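Side-chain contacts in acetyltransferase, GNAT family (Streptococcus pneumoniae, PDB 2ATR), which is of unknown function but, as a GNAT-family member, probably transfers an acetyl group from acetyl-CoA to an acceptor not yet identified: residues E13-L16 with H17-A21; I73-P76 with S77-R80; F120-L123 with S124-D127; V112-Y115 with R116-F120. All coordinates share one frame; numbering follows the deposited sequence.

Contact 1 of 4, residues E13-L16 with H17-A21; sequences EDVL and HLYQA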
ATOM      1  N   GLU A  13       8.904  -1.493 -14.795  1.00 46.32           N
ATOM      2  CA  GLU A  13       9.142  -2.848 -15.367  1.00 46.53           C
ATOM      3  C   GLU A  13       9.256  -3.925 -14.320  1.00 45.69           C
ATOM      4  O   GLU A  13       8.700  -5.030 -14.499  1.00 45.35           O
ATOM      5  CB  GLU A  13      10.415  -2.898 -16.211  1.00 47.88           C
ATOM      6  CG  GLU A  13      10.560  -1.748 -17.202  1.00 52.47           C
ATOM      7  CD  GLU A  13      11.446  -0.651 -16.653  1.00 58.72           C
ATOM      8  OE1 GLU A  13      12.541  -0.990 -16.119  1.00 63.53           O
ATOM      9  OE2 GLU A  13      11.054   0.538 -16.752  1.00 61.14           O
ATOM     10  N   ASP A  14       9.948  -3.613 -13.218  1.00 45.01           N
ATOM     11  CA  ASP A  14      10.175  -4.613 -12.159  1.00 44.30           C
ATOM     12  C   ASP A  14       8.917  -4.884 -11.321  1.00 42.53           C
ATOM     13  O   ASP A  14       8.829  -5.906 -10.633  1.00 43.02           O
ATOM     14  CB  ASP A  14      11.367  -4.220 -11.263  1.00 45.55           C
ATOM     15  CG  ASP A  14      12.648  -3.848 -12.088  1.00 49.72           C
ATOM     16  OD1 ASP A  14      12.940  -4.526 -13.117  1.00 50.91           O
ATOM     17  OD2 ASP A  14      13.343  -2.855 -11.719  1.00 50.82           O
ATOM     18  N   VAL A  15       7.935  -3.984 -11.370  1.00 40.22           N
ATOM     19  CA  VAL A  15       6.725  -4.180 -10.549  1.00 38.03           C
ATOM     20  C   VAL A  15       5.407  -4.242 -11.327  1.00 37.73           C
ATOM     21  O   VAL A  15       4.360  -4.491 -10.737  1.00 35.86           O
ATOM     22  CB  VAL A  15       6.593  -3.119  -9.462  1.00 37.82           C
ATOM     23  CG1 VAL A  15       7.753  -3.287  -8.438  1.00 37.82           C
ATOM     24  CG2 VAL A  15       6.563  -1.719 -10.101  1.00 34.56           C
ATOM     25  N   LEU A  16       5.473  -4.029 -12.633  1.00 37.42           N
ATOM     26  CA  LEU A  16       4.248  -3.951 -13.453  1.00 38.50           C
ATOM     27  C   LEU A  16       3.433  -5.213 -13.361  1.00 37.05           C
ATOM     28  O   LEU A  16       2.204  -5.153 -13.317  1.00 37.86           O
ATOM     29  CB  LEU A  16       4.566  -3.619 -14.907  1.00 38.64           C
ATOM     30  CG  LEU A  16       3.377  -3.298 -15.834  1.00 41.39           C
ATOM     31  CD1 LEU A  16       2.587  -2.088 -15.371  1.00 39.40           C
ATOM     32  CD2 LEU A  16       3.883  -3.100 -17.256  1.00 40.51           C
ATOM     33  N   HIS A  17       4.099  -6.361 -13.299  1.00 36.07           N
ATOM     34  CA  HIS A  17       3.397  -7.635 -13.064  1.00 34.71           C
ATOM     35  C   HIS A  17       2.506  -7.630 -11.809  1.00 34.31           C
ATOM     36  O   HIS A  17       1.463  -8.273 -11.762  1.00 32.86           O
ATOM     37  CB  HIS A  17       4.387  -8.833 -13.055  1.00 35.47           C
ATOM     38  CG  HIS A  17       5.277  -8.885 -11.849  1.00 32.73           C
ATOM     39  ND1 HIS A  17       6.305  -7.995 -11.661  1.00 32.45           N
ATOM     40  CD2 HIS A  17       5.312  -9.742 -10.798  1.00 30.67           C
ATOM     41  CE1 HIS A  17       6.901  -8.263 -10.511  1.00 32.88           C
ATOM     42  NE2 HIS A  17       6.325  -9.327  -9.977  1.00 31.61           N
ATOM     43  N   LEU A  18       2.913  -6.907 -10.768  1.00 33.10           N
ATOM     44  CA  LEU A  18       2.078  -6.830  -9.552  1.00 32.61           C
ATOM     45  C   LEU A  18       0.755  -6.045  -9.823  1.00 31.36           C
ATOM     46  O   LEU A  18      -0.315  -6.480  -9.454  1.00 30.85           O
ATOM     47  CB  LEU A  18       2.863  -6.138  -8.435  1.00 31.11           C
ATOM     48  CG  LEU A  18       4.116  -6.820  -7.870  1.00 30.72           C
ATOM     49  CD1 LEU A  18       4.710  -5.977  -6.737  1.00 31.46           C
ATOM     50  CD2 LEU A  18       3.770  -8.163  -7.396  1.00 26.58           C
ATOM     51  N   TYR A  19       0.881  -4.882 -10.437  1.00 33.64           N
ATOM     52  CA  TYR A  19      -0.288  -4.044 -10.802  1.00 34.70           C
ATOM     53  C   TYR A  19      -1.180  -4.762 -11.832  1.00 36.82           C
ATOM     54  O   TYR A  19      -2.405  -4.828 -11.636  1.00 36.59           O
ATOM     55  CB  TYR A  19       0.146  -2.669 -11.289  1.00 33.92           C
ATOM     56  CG  TYR A  19       0.809  -1.833 -10.225  1.00 34.95           C
ATOM     57  CD1 TYR A  19       0.047  -1.020  -9.347  1.00 32.50           C
ATOM     58  CD2 TYR A  19       2.207  -1.843 -10.082  1.00 30.93           C
ATOM     59  CE1 TYR A  19       0.680  -0.238  -8.347  1.00 30.42           C
ATOM     60  CE2 TYR A  19       2.828  -1.082  -9.101  1.00 33.33           C
ATOM     61  CZ  TYR A  19       2.058  -0.281  -8.230  1.00 32.23           C
ATOM     62  OH  TYR A  19       2.720   0.458  -7.281  1.00 31.38           O
ATOM     63  N   GLN A  20      -0.575  -5.337 -12.884  1.00 37.84           N
ATOM     64  CA  GLN A  20      -1.305  -6.295 -13.773  1.00 40.12           C
ATOM     65  C   GLN A  20      -2.063  -7.351 -12.978  1.00 41.19           C
ATOM     66  O   GLN A  20      -3.221  -7.625 -13.252  1.00 41.66           O
ATOM     67  CB  GLN A  20      -0.362  -6.974 -14.798  1.00 39.63           C
ATOM     68  CG  GLN A  20      -0.007  -6.057 -15.934  1.00 40.48           C
ATOM     69  CD  GLN A  20       1.242  -6.440 -16.746  1.00 43.29           C
ATOM     70  OE1 GLN A  20       2.052  -7.292 -16.366  1.00 40.36           O
ATOM     71  NE2 GLN A  20       1.422  -5.742 -17.862  1.00 43.62           N
ATOM     72  N   ALA A  21      -1.422  -7.933 -11.976  1.00 43.83           N
ATOM     73  CA  ALA A  21      -2.037  -8.986 -11.166  1.00 45.95           C
ATOM     74  C   ALA A  21      -3.297  -8.522 -10.461  1.00 48.40           C
ATOM     75  O   ALA A  21      -4.001  -9.333  -9.822  1.00 49.27           O
ATOM     76  CB  ALA A  21      -1.042  -9.494 -10.151  1.00 45.82           C
TER
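The imidazole of His17 meets Asp14 at its edge: the carbonyl O of Asp14 lies close to the ring plane, 3.0 Å from His17 CE1. One face of this ring is covered by its neighbour Leu18, with CG offset toward the rim. The far nitrogen, NE2, is hydrogen-bonded to the backbone O of Val53. The second ring, that of Tyr19, is also touched at its edge, where CG2 of Val15 sits in the plane 3.9 Å from Tyr19 CE2. These two side chains lie alongside each other and point the same way, one turn apart on helix 12-20, the first helix of this GNAT-type fold. Val15, Leu18 and Tyr19 all pack on Leu56 of strand 52-61, while the hydroxyl of Tyr19 bonds Asp71.

The helix is kinked at His17 and Leu18, whose amides lack the regular bond four residues back. Leu18 N instead reaches Val15 O, three residues back, at 2.8 Å with an N-H...O angle of only 136°, and the donor stands well out of the carbonyl plane. Regular spacing returns with Gln20 N to Leu16 O, also 2.8 Å but much straighter at 166°. In His17, CG is set between the backbone N and the carbonyl carbon (chi1 71°), which turns the ring back so that its edge meets Asp14 O. On the outer side, the Gln20 side chain crosses that of Leu16 obliquely, its NE2 3.7 Å from Leu16 CD2.

Contact 2 of 4, residues I73-P76 with S77-R80; sequences IVLP and SYQR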
ATOM      1  N   ILE A  73      -0.028  -4.547  -2.414  1.00 27.48           N
ATOM      2  CA  ILE A  73      -0.287  -5.633  -3.366  1.00 29.55           C
ATOM      3  C   ILE A  73       0.504  -6.835  -2.932  1.00 30.24           C
ATOM      4  O   ILE A  73       1.697  -6.710  -2.657  1.00 30.76           O
ATOM      5  CB  ILE A  73       0.137  -5.273  -4.820  1.00 29.34           C
ATOM      6  CG1 ILE A  73      -0.639  -4.064  -5.321  1.00 32.73           C
ATOM      7  CG2 ILE A  73      -0.091  -6.467  -5.763  1.00 31.40           C
ATOM      8  CD1 ILE A  73      -0.120  -3.486  -6.588  1.00 31.95           C
ATOM      9  N   VAL A  74      -0.172  -7.974  -2.805  1.00 30.55           N
ATOM     10  CA  VAL A  74       0.483  -9.276  -2.792  1.00 30.91           C
ATOM     11  C   VAL A  74      -0.118 -10.103  -3.972  1.00 32.04           C
ATOM     12  O   VAL A  74      -1.337 -10.025  -4.261  1.00 30.97           O
ATOM     13  CB  VAL A  74       0.297 -10.020  -1.474  1.00 30.16           C
ATOM     14  CG1 VAL A  74       1.078 -11.361  -1.496  1.00 31.12           C
ATOM     15  CG2 VAL A  74       0.786  -9.193  -0.304  1.00 32.95           C
ATOM     16  N   LEU A  75       0.740 -10.829  -4.692  1.00 31.98           N
ATOM     17  CA  LEU A  75       0.215 -11.820  -5.678  1.00 33.23           C
ATOM     18  C   LEU A  75      -0.798 -12.714  -5.024  1.00 33.85           C
ATOM     19  O   LEU A  75      -0.527 -13.296  -3.945  1.00 33.05           O
ATOM     20  CB  LEU A  75       1.318 -12.671  -6.313  1.00 32.87           C
ATOM     21  CG  LEU A  75       2.287 -11.913  -7.191  1.00 33.87           C
ATOM     22  CD1 LEU A  75       3.497 -12.838  -7.597  1.00 33.05           C
ATOM     23  CD2 LEU A  75       1.577 -11.288  -8.446  1.00 33.83           C
ATOM     24  N   PRO A  76      -2.009 -12.782  -5.641  1.00 36.15           N
ATOM     25  CA  PRO A  76      -3.143 -13.469  -5.076  1.00 37.76           C
ATOM     26  C   PRO A  76      -2.811 -14.897  -4.910  1.00 39.62           C
ATOM     27  O   PRO A  76      -3.548 -15.601  -4.260  1.00 40.84           O
ATOM     28  CB  PRO A  76      -4.261 -13.273  -6.132  1.00 36.67           C
ATOM     29  CG  PRO A  76      -3.870 -12.041  -6.845  1.00 38.72           C
ATOM     30  CD  PRO A  76      -2.360 -12.130  -6.926  1.00 35.94           C
ATOM     31  N   SER A  77      -1.668 -15.320  -5.465  1.00 42.05           N
ATOM     32  CA  SER A  77      -1.247 -16.716  -5.346  1.00 42.20           C
ATOM     33  C   SER A  77      -0.502 -16.998  -4.024  1.00 43.15           C
ATOM     34  O   SER A  77      -0.538 -18.137  -3.547  1.00 44.12           O
ATOM     35  CB  SER A  77      -0.542 -17.244  -6.632  1.00 41.19           C
ATOM     36  OG  SER A  77       0.370 -16.347  -7.202  1.00 38.97           O
ATOM     37  N   TYR A  78       0.144 -15.964  -3.451  1.00 43.60           N
ATOM     38  CA  TYR A  78       0.738 -15.972  -2.098  1.00 44.12           C
ATOM     39  C   TYR A  78      -0.378 -15.506  -1.152  1.00 47.49           C
ATOM     40  O   TYR A  78      -1.562 -15.735  -1.450  1.00 47.70           O
ATOM     41  CB  TYR A  78       1.994 -15.046  -2.024  1.00 43.05           C
ATOM     42  CG  TYR A  78       3.206 -15.573  -2.819  1.00 39.45           C
ATOM     43  CD1 TYR A  78       4.304 -16.124  -2.166  1.00 37.49           C
ATOM     44  CD2 TYR A  78       3.212 -15.551  -4.224  1.00 36.51           C
ATOM     45  CE1 TYR A  78       5.378 -16.645  -2.872  1.00 37.29           C
ATOM     46  CE2 TYR A  78       4.290 -16.036  -4.948  1.00 36.31           C
ATOM     47  CZ  TYR A  78       5.371 -16.611  -4.270  1.00 36.72           C
ATOM     48  OH  TYR A  78       6.446 -17.114  -4.982  1.00 35.00           O
ATOM     49  N   GLN A  79      -0.061 -14.854  -0.030  1.00 50.11           N
ATOM     50  CA  GLN A  79      -1.161 -14.280   0.834  1.00 52.01           C
ATOM     51  C   GLN A  79      -1.572 -15.243   1.917  1.00 53.53           C
ATOM     52  O   GLN A  79      -1.288 -16.434   1.833  1.00 54.17           O
ATOM     53  CB  GLN A  79      -2.426 -13.928   0.037  1.00 52.06           C
ATOM     54  CG  GLN A  79      -2.499 -12.533  -0.630  1.00 52.50           C
ATOM     55  CD  GLN A  79      -3.845 -12.295  -1.294  1.00 54.56           C
ATOM     56  OE1 GLN A  79      -4.814 -13.049  -1.069  1.00 59.91           O
ATOM     57  NE2 GLN A  79      -3.932 -11.252  -2.101  1.00 50.21           N
ATOM     58  N   ARG A  80      -2.263 -14.717   2.930  1.00 55.33           N
ATOM     59  CA  ARG A  80      -2.633 -15.470   4.143  1.00 56.18           C
ATOM     60  C   ARG A  80      -1.439 -16.115   4.884  1.00 55.43           C
ATOM     61  O   ARG A  80      -1.630 -16.967   5.753  1.00 56.28           O
ATOM     62  CB  ARG A  80      -3.791 -16.455   3.861  1.00 57.26           C
ATOM     63  CG  ARG A  80      -5.146 -15.736   3.643  1.00 61.05           C
ATOM     64  CD  ARG A  80      -6.315 -16.703   3.379  1.00 66.59           C
ATOM     65  NE  ARG A  80      -7.523 -16.023   2.873  1.00 69.78           N
ATOM     66  CZ  ARG A  80      -7.905 -15.988   1.587  1.00 71.49           C
ATOM     67  NH1 ARG A  80      -7.175 -16.588   0.640  1.00 71.08           N
ATOM     68  NH2 ARG A  80      -9.021 -15.340   1.240  1.00 70.83           N
TER
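One hydrogen bond spans the contact, from Tyr78 N to Leu75 O at 2.8 Å. Its N-H...O angle is 137°, and the donor stands 48° out of the carbonyl plane, the bent geometry of a tight turn closing on itself. Pro76 and Ser77 occupy the two corners, and their backbone angles make this a type I beta turn.

Two apolar contacts accompany that bond. Val74 CG1, placed anti to the backbone N (chi1 -177°), meets Tyr78 CB at 3.8 Å, the two side chains crossing at about a right angle. CB of Leu75 lies 4.0 Å from Tyr78 CD2, approaching the ring obliquely. Beyond it the ring carries its hydroxyl to Asp49, with which it is hydrogen-bonded. Val74 and Tyr78 both also touch Ile83 of helix 83-92.

The turn leads out of strand 66-74 toward that helix, and Gln79 stands at the start of a Q-x-x-G-x-G sequence, the GNAT signature that in relatives wraps the pyrophosphate of coenzyme A; a similar role is likely here.

A polar side chain adds mixed packing. Gln79 runs past Val74 in the opposite direction, its CG 3.9 Å from Val74 CB. Its extended chain brings the amide over the turn, where NE2 is 3.8 Å from Pro76 CA and 3.6 Å from Val74 O.

Contact 3 of 4, residues F120-L123 with S124-D127; sequences FEIL and STYD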
ATOM      1  N   PHE A 120      -6.027  -0.280  12.130  1.00 26.06           N
ATOM      2  CA  PHE A 120      -6.824   0.732  11.402  1.00 25.90           C
ATOM      3  C   PHE A 120      -8.305   0.526  11.715  1.00 25.77           C
ATOM      4  O   PHE A 120      -8.709  -0.619  11.971  1.00 26.14           O
ATOM      5  CB  PHE A 120      -6.609   0.625   9.875  1.00 25.28           C
ATOM      6  CG  PHE A 120      -5.309   1.226   9.391  1.00 26.74           C
ATOM      7  CD1 PHE A 120      -5.312   2.462   8.706  1.00 26.14           C
ATOM      8  CD2 PHE A 120      -4.060   0.564   9.624  1.00 24.86           C
ATOM      9  CE1 PHE A 120      -4.118   3.041   8.255  1.00 27.64           C
ATOM     10  CE2 PHE A 120      -2.849   1.152   9.216  1.00 27.00           C
ATOM     11  CZ  PHE A 120      -2.877   2.387   8.491  1.00 25.25           C
ATOM     12  N   GLU A 121      -9.072   1.617  11.721  1.00 23.68           N
ATOM     13  CA  GLU A 121     -10.528   1.616  11.960  1.00 25.53           C
ATOM     14  C   GLU A 121     -11.226   2.387  10.842  1.00 24.43           C
ATOM     15  O   GLU A 121     -10.681   3.348  10.301  1.00 24.79           O
ATOM     16  CB  GLU A 121     -10.862   2.235  13.372  1.00 24.75           C
ATOM     17  CG  GLU A 121     -12.374   2.135  13.807  1.00 23.74           C
ATOM     18  CD  GLU A 121     -13.001   0.767  13.563  1.00 24.49           C
ATOM     19  OE1 GLU A 121     -12.378  -0.271  13.815  1.00 26.88           O
ATOM     20  OE2 GLU A 121     -14.117   0.735  13.032  1.00 29.44           O
ATOM     21  N   ILE A 122     -12.434   2.012  10.523  1.00 25.26           N
ATOM     22  CA  ILE A 122     -13.178   2.671   9.432  1.00 27.10           C
ATOM     23  C   ILE A 122     -13.611   4.077   9.879  1.00 27.12           C
ATOM     24  O   ILE A 122     -13.888   4.291  11.065  1.00 26.48           O
ATOM     25  CB  ILE A 122     -14.346   1.827   8.889  1.00 27.03           C
ATOM     26  CG1 ILE A 122     -15.461   1.660   9.929  1.00 30.00           C
ATOM     27  CG2 ILE A 122     -13.822   0.393   8.434  1.00 30.24           C
ATOM     28  CD1 ILE A 122     -16.681   0.857   9.405  1.00 29.48           C
ATOM     29  N   LEU A 123     -13.635   5.026   8.940  1.00 25.55           N
ATOM     30  CA  LEU A 123     -13.882   6.430   9.305  1.00 26.24           C
ATOM     31  C   LEU A 123     -15.257   6.680   9.900  1.00 25.88           C
ATOM     32  O   LEU A 123     -15.372   7.551  10.748  1.00 23.78           O
ATOM     33  CB  LEU A 123     -13.642   7.405   8.159  1.00 25.17           C
ATOM     34  CG  LEU A 123     -12.196   7.711   7.748  1.00 27.97           C
ATOM     35  CD1 LEU A 123     -12.154   8.597   6.428  1.00 23.33           C
ATOM     36  CD2 LEU A 123     -11.345   8.264   8.846  1.00 26.38           C
ATOM     37  N   SER A 124     -16.276   5.928   9.463  1.00 26.02           N
ATOM     38  CA  SER A 124     -17.655   6.050  10.001  1.00 27.83           C
ATOM     39  C   SER A 124     -17.769   5.820  11.531  1.00 27.74           C
ATOM     40  O   SER A 124     -18.628   6.398  12.185  1.00 27.87           O
ATOM     41  CB  SER A 124     -18.631   5.137   9.227  1.00 28.28           C
ATOM     42  OG  SER A 124     -18.246   3.766   9.415  1.00 34.93           O
ATOM     43  N   THR A 125     -16.846   5.062  12.115  1.00 28.12           N
ATOM     44  CA  THR A 125     -16.838   4.823  13.579  1.00 28.50           C
ATOM     45  C   THR A 125     -16.699   6.183  14.270  1.00 29.93           C
ATOM     46  O   THR A 125     -17.296   6.403  15.327  1.00 30.31           O
ATOM     47  CB  THR A 125     -15.656   3.868  13.973  1.00 28.62           C
ATOM     48  OG1 THR A 125     -15.839   2.617  13.297  1.00 25.70           O
ATOM     49  CG2 THR A 125     -15.616   3.545  15.456  1.00 29.11           C
ATOM     50  N   TYR A 126     -15.965   7.097  13.624  1.00 30.31           N
ATOM     51  CA  TYR A 126     -15.770   8.497  14.111  1.00 30.65           C
ATOM     52  C   TYR A 126     -16.641   9.592  13.475  1.00 30.26           C
ATOM     53  O   TYR A 126     -16.315  10.801  13.523  1.00 32.00           O
ATOM     54  CB  TYR A 126     -14.307   8.848  13.966  1.00 30.07           C
ATOM     55  CG  TYR A 126     -13.461   7.738  14.482  1.00 32.60           C
ATOM     56  CD1 TYR A 126     -13.374   7.515  15.857  1.00 33.91           C
ATOM     57  CD2 TYR A 126     -12.784   6.852  13.599  1.00 33.02           C
ATOM     58  CE1 TYR A 126     -12.610   6.465  16.364  1.00 34.00           C
ATOM     59  CE2 TYR A 126     -12.028   5.778  14.102  1.00 31.84           C
ATOM     60  CZ  TYR A 126     -11.963   5.592  15.489  1.00 31.74           C
ATOM     61  OH  TYR A 126     -11.226   4.590  16.053  1.00 27.96           O
ATOM     62  N   ASP A 127     -17.718   9.177  12.841  1.00 30.41           N
ATOM     63  CA  ASP A 127     -18.559  10.066  12.016  1.00 30.56           C
ATOM     64  C   ASP A 127     -17.815  10.860  10.945  1.00 29.37           C
ATOM     65  O   ASP A 127     -18.102  12.044  10.731  1.00 26.70           O
ATOM     66  CB  ASP A 127     -19.424  10.969  12.890  1.00 33.39           C
ATOM     67  CG  ASP A 127     -20.305  10.156  13.852  1.00 35.70           C
ATOM     68  OD1 ASP A 127     -20.936   9.178  13.378  1.00 39.28           O
ATOM     69  OD2 ASP A 127     -20.295  10.476  15.056  1.00 39.97           O
TER
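Glu121 sends its chain across to Thr125 through two torsions: CG is anti to the backbone N (chi1 -173°), and a bend at chi2 of 45° brings the carboxylate round to the hydroxyl of Thr125. That hydroxyl, lying beside its own backbone N, then donates to Glu121 OE2 at 2.6 Å. It arrives on the anti side of the carboxylate, 21° out of its plane, and the two side chains cross at about a right angle. The same OE2 takes a second, weak bond from Ile122 N at 3.3 Å, while OE1 is held by a salt bridge to NE of Arg116. Both carboxylate oxygens are therefore engaged, which restricts the rotation of the group and would tend to keep it ionised.

The residues that follow form a short 3-10 turn in the loop after helix 109-117. Its bonds run back three residues: Thr125 N to Ile122 O at 3.2 Å, and Tyr126 N to Leu123 O at 3.0 Å, both with the donor lifted out of the carbonyl plane.

Side-chain packing lines the turn. The phenol of Tyr126 lies across the aliphatic part of Glu121, OH 3.5 Å from Glu121 CG, with the ring and carboxylate planes steeply inclined to each other. Ile122 packs in a similar way, its CD1 3.3 Å from Ser124 OG and its CG1 near the Thr125 hydroxyl.

Contact 4 of 4, residues V112-Y115 with R116-F120; sequences VGFY and RSMGF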
ATOM      1  N   VAL A 112     -11.454  -5.240   5.418  1.00 29.42           N
ATOM      2  CA  VAL A 112     -11.661  -4.470   6.617  1.00 28.10           C
ATOM      3  C   VAL A 112     -11.070  -5.248   7.771  1.00 28.07           C
ATOM      4  O   VAL A 112     -10.360  -4.646   8.594  1.00 27.23           O
ATOM      5  CB  VAL A 112     -13.113  -4.001   6.832  1.00 28.19           C
ATOM      6  CG1 VAL A 112     -13.322  -3.433   8.299  1.00 27.18           C
ATOM      7  CG2 VAL A 112     -13.461  -2.924   5.809  1.00 27.46           C
ATOM      8  N   GLY A 113     -11.306  -6.574   7.817  1.00 26.65           N
ATOM      9  CA  GLY A 113     -10.768  -7.398   8.908  1.00 25.92           C
ATOM     10  C   GLY A 113      -9.238  -7.344   8.916  1.00 27.52           C
ATOM     11  O   GLY A 113      -8.631  -7.233   9.970  1.00 29.73           O
ATOM     12  N   PHE A 114      -8.607  -7.382   7.743  1.00 28.20           N
ATOM     13  CA  PHE A 114      -7.153  -7.270   7.652  1.00 28.38           C
ATOM     14  C   PHE A 114      -6.578  -5.918   8.175  1.00 27.93           C
ATOM     15  O   PHE A 114      -5.654  -5.913   8.991  1.00 25.25           O
ATOM     16  CB  PHE A 114      -6.605  -7.584   6.261  1.00 29.11           C
ATOM     17  CG  PHE A 114      -5.148  -7.143   6.081  1.00 32.36           C
ATOM     18  CD1 PHE A 114      -4.112  -7.900   6.630  1.00 35.95           C
ATOM     19  CD2 PHE A 114      -4.820  -5.967   5.400  1.00 29.97           C
ATOM     20  CE1 PHE A 114      -2.762  -7.494   6.490  1.00 33.48           C
ATOM     21  CE2 PHE A 114      -3.491  -5.560   5.288  1.00 28.13           C
ATOM     22  CZ  PHE A 114      -2.471  -6.341   5.838  1.00 32.55           C
ATOM     23  N   TYR A 115      -7.125  -4.801   7.716  1.00 26.77           N
ATOM     24  CA  TYR A 115      -6.658  -3.478   8.181  1.00 27.49           C
ATOM     25  C   TYR A 115      -6.937  -3.229   9.685  1.00 27.53           C
ATOM     26  O   TYR A 115      -6.121  -2.611  10.381  1.00 26.83           O
ATOM     27  CB  TYR A 115      -7.217  -2.369   7.298  1.00 26.64           C
ATOM     28  CG  TYR A 115      -6.620  -2.403   5.918  1.00 27.19           C
ATOM     29  CD1 TYR A 115      -5.205  -2.261   5.737  1.00 30.40           C
ATOM     30  CD2 TYR A 115      -7.425  -2.661   4.789  1.00 27.15           C
ATOM     31  CE1 TYR A 115      -4.638  -2.312   4.440  1.00 31.74           C
ATOM     32  CE2 TYR A 115      -6.864  -2.766   3.485  1.00 30.62           C
ATOM     33  CZ  TYR A 115      -5.489  -2.577   3.324  1.00 32.03           C
ATOM     34  OH  TYR A 115      -4.954  -2.674   2.057  1.00 33.48           O
ATOM     35  N   ARG A 116      -8.059  -3.735  10.178  1.00 26.34           N
ATOM     36  CA  ARG A 116      -8.312  -3.688  11.628  1.00 26.65           C
ATOM     37  C   ARG A 116      -7.259  -4.484  12.369  1.00 27.45           C
ATOM     38  O   ARG A 116      -6.764  -4.013  13.402  1.00 26.91           O
ATOM     39  CB  ARG A 116      -9.718  -4.145  11.961  1.00 27.51           C
ATOM     40  CG  ARG A 116     -10.819  -3.092  11.757  1.00 25.44           C
ATOM     41  CD  ARG A 116     -12.176  -3.579  12.424  1.00 28.57           C
ATOM     42  NE  ARG A 116     -13.202  -2.519  12.422  1.00 30.10           N
ATOM     43  CZ  ARG A 116     -14.398  -2.609  11.838  1.00 31.63           C
ATOM     44  NH1 ARG A 116     -14.779  -3.726  11.190  1.00 29.24           N
ATOM     45  NH2 ARG A 116     -15.233  -1.587  11.895  1.00 23.76           N
ATOM     46  N   SER A 117      -6.807  -5.616  11.804  1.00 27.56           N
ATOM     47  CA  SER A 117      -5.749  -6.417  12.478  1.00 29.71           C
ATOM     48  C   SER A 117      -4.464  -5.633  12.458  1.00 30.03           C
ATOM     49  O   SER A 117      -3.567  -5.865  13.278  1.00 32.18           O
ATOM     50  CB  SER A 117      -5.549  -7.816  11.835  1.00 29.36           C
ATOM     51  OG  SER A 117      -4.807  -7.671  10.627  1.00 33.12           O
HETATM   52  N   MSE A 118      -4.374  -4.663  11.548  1.00 29.57           N
HETATM   53  CA  MSE A 118      -3.194  -3.808  11.481  1.00 30.44           C
HETATM   54  C   MSE A 118      -3.375  -2.570  12.361  1.00 29.77           C
HETATM   55  O   MSE A 118      -2.483  -1.783  12.442  1.00 28.96           O
HETATM   56  CB  MSE A 118      -2.856  -3.392  10.034  1.00 31.27           C
HETATM   57  CG  MSE A 118      -2.260  -4.469   9.119  1.00 32.77           C
HETATM   58 SE   MSE A 118      -0.786  -5.365   9.763  1.00 34.41          SE
HETATM   59  CE  MSE A 118      -1.535  -6.797  10.228  1.00 27.42           C
ATOM     60  N   GLY A 119      -4.520  -2.410  13.039  1.00 29.46           N
ATOM     61  CA  GLY A 119      -4.686  -1.241  13.941  1.00 26.78           C
ATOM     62  C   GLY A 119      -5.440  -0.062  13.308  1.00 26.43           C
ATOM     63  O   GLY A 119      -5.461   1.040  13.863  1.00 25.86           O
ATOM     64  N   PHE A 120      -6.027  -0.280  12.130  1.00 26.06           N
ATOM     65  CA  PHE A 120      -6.824   0.732  11.402  1.00 25.90           C
ATOM     66  C   PHE A 120      -8.305   0.526  11.715  1.00 25.77           C
ATOM     67  O   PHE A 120      -8.709  -0.619  11.971  1.00 26.14           O
ATOM     68  CB  PHE A 120      -6.609   0.625   9.875  1.00 25.28           C
ATOM     69  CG  PHE A 120      -5.309   1.226   9.391  1.00 26.74           C
ATOM     70  CD1 PHE A 120      -5.312   2.462   8.706  1.00 26.14           C
ATOM     71  CD2 PHE A 120      -4.060   0.564   9.624  1.00 24.86           C
ATOM     72  CE1 PHE A 120      -4.118   3.041   8.255  1.00 27.64           C
ATOM     73  CE2 PHE A 120      -2.849   1.152   9.216  1.00 27.00           C
ATOM     74  CZ  PHE A 120      -2.877   2.387   8.491  1.00 25.25           C
TER
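Met118, a selenomethionine in this crystal, lays CG over one face of the Phe114 ring. The CH-pi geometry is clear: CG stands 4.2 Å from the Phe114 ring centroid and 26° off the ring normal. The selenium is more oblique, 5.0 Å from the same centroid, so the pair is also a Met-aromatic contact. A chi1 of -73° puts CG there, chi2 sets the selenium obliquely beside the ring, and chi3 directs CE toward Phe114 CE1. Both residues also touch Ser85 of helix 83-92.

Farther back on helix 109-117, Val112 and Arg116 lie alongside each other and point the same way. CG1 of Val112 sits over one face of the guanidinium, 3.3 Å from Arg116 NH1, while Glu121 is the polar partner of that side chain.

The helix ends in a Schellman motif. Gly119 leaves helical angles with phi at 97°, and two bonds return to the last turn: Phe120 N to Tyr115 O at 2.9 Å, and Gly119 N to Arg116 O at 2.8 Å. Beside the first of them, Tyr115 CB and Phe120 CB pack at 4.0 Å. In the last turn, the hydroxyl of Ser117 bonds Phe114 O at 2.5 Å, tilted only slightly from the carbonyl plane.

Met118 N divides weakly between Phe114 O and Tyr115 O; their stronger donors are the Ser117 hydroxyl and the Phe120 amide respectively, so neither carbonyl relies on the shared amide.

In the fold
The four contacts form two pairs in space. Contacts 1 and 2 touch, their centres 13 Å apart: Ala21 CB lies 3.6 Å from Leu75 CD2, and Tyr19 CD1 meets Ile73 CD1 at 3.7 Å, so helix 12-20 packs against the end of strand 66-74. Contacts 3 and 4 share Phe120 and are joined by the salt bridge between Glu121 OE1 and Arg116 NE at 2.8 Å. Between the pairs, contacts 2 and 4 come closest, with nearest atoms about 7 Å apart, whereas the centres of contacts 1 and 3 are 31 Å apart, across the middle of the chain. By family resemblance, contact 2 leads into the probable coenzyme A pyrophosphate site.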